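Local coordinates for prophenoloxidase b (Marsupenaeus japonicus, PDB 3WKY) that is the hemolymph zymogen of a type 3 copper phenoloxidase, which hydroxylates monophenols and oxidises o-diphenols, at the interface of chains A and B. Numbering follows the deposited sequence. Chains: chain A/B, Prophenoloxidase b.

The interface of chains A and B. Residues chain A 174-177, 181, 260, 262; chain B 372-376.
Loop B:372-376 of one subunit lies between two chain A loops, and the evidence separates a closely packed, ring-lined part from a wetter margin. In the tight part, the side chains of A:Phe260 and B:His374 cross at about a right angle, yet their ring planes are inclined by only about 30°. The phenyl rim therefore laps over one imidazole face, CD1 3.4 Å from imidazole CG, while CB of B:Lys373 lies over the rim of the opposite face. The methyl CG2 of B:Thr376, anti to its carbonyl carbon, sits over the phenyl face 3.9 Å from the ring centroid, a CH-pi contact. A:His262, its CG anti to the carbonyl carbon (chi1 -66°), works at its ring edge. Its NE2 donates to B:Ser375 O at 2.9 Å, from above the carbonyl plane, while B:His374 O faces CE1 in the ring plane. ND1 donates to A:Phe260 O at 2.8 Å, bent to 129° at H, and helps hold the ring's rotation; two such donors would be consistent with a protonated ring, which the structure alone does not show. An alanine here would remove both nitrogens and their bonds, and would probably leave the A:Phe260 loop less firmly held against chain B. Backbone N-H groups continue the grip: A:Leu177 N meets the main-chain B:Lys373 O at 3.1 Å, the straighter bond, and A:Gly176 N the hydroxyl OG of B:Ser375 at 3.0 Å. Looser are the water bridges: one water, 2.8 Å from A:Ser181 OG, reaches B:Lys373 O; another, 2.9 Å from B:His374 ND1, reaches A:Phe260 N and borders the rings. A:Glu174 and A:Thr175 are poorly ordered. Repeated by two-fold symmetry, this patch helps join two subunits, plausibly within the deposited hexamer.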
loop_
_atom_site.group_PDB
_atom_site.type_symbol
_atom_site.label_atom_id
_atom_site.label_comp_id
_atom_site.label_asym_id
_atom_site.label_seq_id
_atom_site.Cartn_x
_atom_site.Cartn_y
_atom_site.Cartn_z
ATOM N N GLU A 174 36.851 4.138 3.862
ATOM C CA GLU A 174 36.797 5.204 2.869
ATOM C C GLU A 174 35.807 4.983 1.714
ATOM O O GLU A 174 35.731 5.818 0.813
ATOM C CB GLU A 174 38.208 5.470 2.318
ATOM C CG GLU A 174 39.246 5.793 3.399
ATOM C CD GLU A 174 40.680 5.793 2.880
ATOM O OE1 GLU A 174 41.471 4.933 3.324
ATOM O OE2 GLU A 174 41.021 6.659 2.045
ATOM N N THR A 175 35.046 3.890 1.734
ATOM C CA THR A 175 34.106 3.588 0.633
ATOM C C THR A 175 32.673 3.306 1.105
ATOM O O THR A 175 31.799 2.918 0.320
ATOM C CB THR A 175 34.583 2.389 -0.198
ATOM O OG1 THR A 175 34.784 1.250 0.663
ATOM C CG2 THR A 175 35.888 2.726 -0.912
ATOM N N GLY A 176 32.442 3.503 2.395
ATOM C CA GLY A 176 31.165 3.194 3.014
ATOM C C GLY A 176 31.431 3.301 4.497
ATOM O O GLY A 176 32.591 3.346 4.915
ATOM N N LEU A 177 30.377 3.361 5.297
ATOM C CA LEU A 177 30.547 3.548 6.731
ATOM C C LEU A 177 30.006 2.327 7.461
ATOM O O LEU A 177 28.791 2.174 7.589
ATOM C CB LEU A 177 29.796 4.809 7.167
ATOM C CG LEU A 177 29.872 5.210 8.639
ATOM C CD1 LEU A 177 31.322 5.339 9.066
ATOM C CD2 LEU A 177 29.134 6.522 8.840
ATOM N N SER A 181 26.153 0.716 8.164
ATOM C CA SER A 181 25.857 -0.145 7.025
ATOM C C SER A 181 26.463 -1.527 7.254
ATOM O O SER A 181 27.630 -1.756 6.935
ATOM C CB SER A 181 26.431 0.480 5.752
ATOM O OG SER A 181 26.218 -0.338 4.617
ATOM N N PHE A 260 27.295 1.817 -3.857
ATOM C CA PHE A 260 27.980 2.894 -4.547
ATOM C C PHE A 260 29.444 2.457 -4.716
ATOM O O PHE A 260 30.220 2.481 -3.763
ATOM C CB PHE A 260 27.879 4.178 -3.721
ATOM C CG PHE A 260 26.474 4.762 -3.663
ATOM C CD1 PHE A 260 25.456 4.126 -2.947
ATOM C CD2 PHE A 260 26.182 5.946 -4.326
ATOM C CE1 PHE A 260 24.160 4.674 -2.910
ATOM C CE2 PHE A 260 24.899 6.498 -4.296
ATOM C CZ PHE A 260 23.892 5.872 -3.591
ATOM N N HIS A 262 32.177 3.595 -6.178
ATOM C CA HIS A 262 33.300 4.540 -6.165
ATOM C C HIS A 262 34.404 4.134 -7.148
ATOM O O HIS A 262 35.583 4.118 -6.796
ATOM C CB HIS A 262 33.850 4.710 -4.742
ATOM C CG HIS A 262 32.878 5.353 -3.797
ATOM N ND1 HIS A 262 31.954 4.631 -3.072
ATOM C CD2 HIS A 262 32.671 6.652 -3.479
ATOM C CE1 HIS A 262 31.228 5.459 -2.340
ATOM N NE2 HIS A 262 31.647 6.689 -2.563
ATOM N N LYS B 372 23.677 8.690 5.157
ATOM C CA LYS B 372 25.126 8.775 4.983
ATOM C C LYS B 372 25.817 7.439 5.248
ATOM O O LYS B 372 26.779 7.360 6.007
ATOM C CB LYS B 372 25.689 9.891 5.868
ATOM C CG LYS B 372 25.061 11.247 5.508
ATOM C CD LYS B 372 25.790 12.400 6.147
ATOM C CE LYS B 372 25.327 13.710 5.534
ATOM N NZ LYS B 372 25.594 13.735 4.073
ATOM N N LYS B 373 25.305 6.401 4.594
ATOM C CA LYS B 373 25.807 5.045 4.735
ATOM C C LYS B 373 26.881 4.755 3.700
ATOM O O LYS B 373 27.699 3.853 3.880
ATOM C CB LYS B 373 24.647 4.058 4.534
ATOM C CG LYS B 373 23.585 4.128 5.624
ATOM C CD LYS B 373 22.274 3.423 5.228
ATOM C CE LYS B 373 22.501 2.038 4.703
ATOM N NZ LYS B 373 21.193 1.345 4.454
ATOM N N HIS B 374 26.878 5.524 2.616
ATOM C CA HIS B 374 27.600 5.124 1.416
ATOM C C HIS B 374 28.775 6.013 1.026
ATOM O O HIS B 374 29.321 5.866 -0.069
ATOM C CB HIS B 374 26.612 4.995 0.247
ATOM C CG HIS B 374 25.552 3.962 0.477
ATOM N ND1 HIS B 374 25.833 2.612 0.542
ATOM C CD2 HIS B 374 24.212 4.079 0.657
ATOM C CE1 HIS B 374 24.712 1.942 0.751
ATOM N NE2 HIS B 374 23.715 2.807 0.825
ATOM N N SER B 375 29.165 6.904 1.934
ATOM C CA SER B 375 30.315 7.783 1.726
ATOM C C SER B 375 30.204 8.536 0.415
ATOM O O SER B 375 31.104 8.491 -0.421
ATOM C CB SER B 375 31.617 6.982 1.760
ATOM O OG SER B 375 31.747 6.330 3.002
ATOM N N THR B 376 29.088 9.226 0.236
ATOM C CA THR B 376 28.860 9.904 -1.031
ATOM C C THR B 376 28.887 11.397 -0.892
ATOM O O THR B 376 28.836 11.941 0.213
ATOM C CB THR B 376 27.494 9.566 -1.619
ATOM O OG1 THR B 376 26.478 10.001 -0.707
ATOM C CG2 THR B 376 27.368 8.080 -1.857
HETATM O O HOH W 1 27.916 1.475 -1.064
HETATM O O HOH W 2 27.906 0.991 2.826
#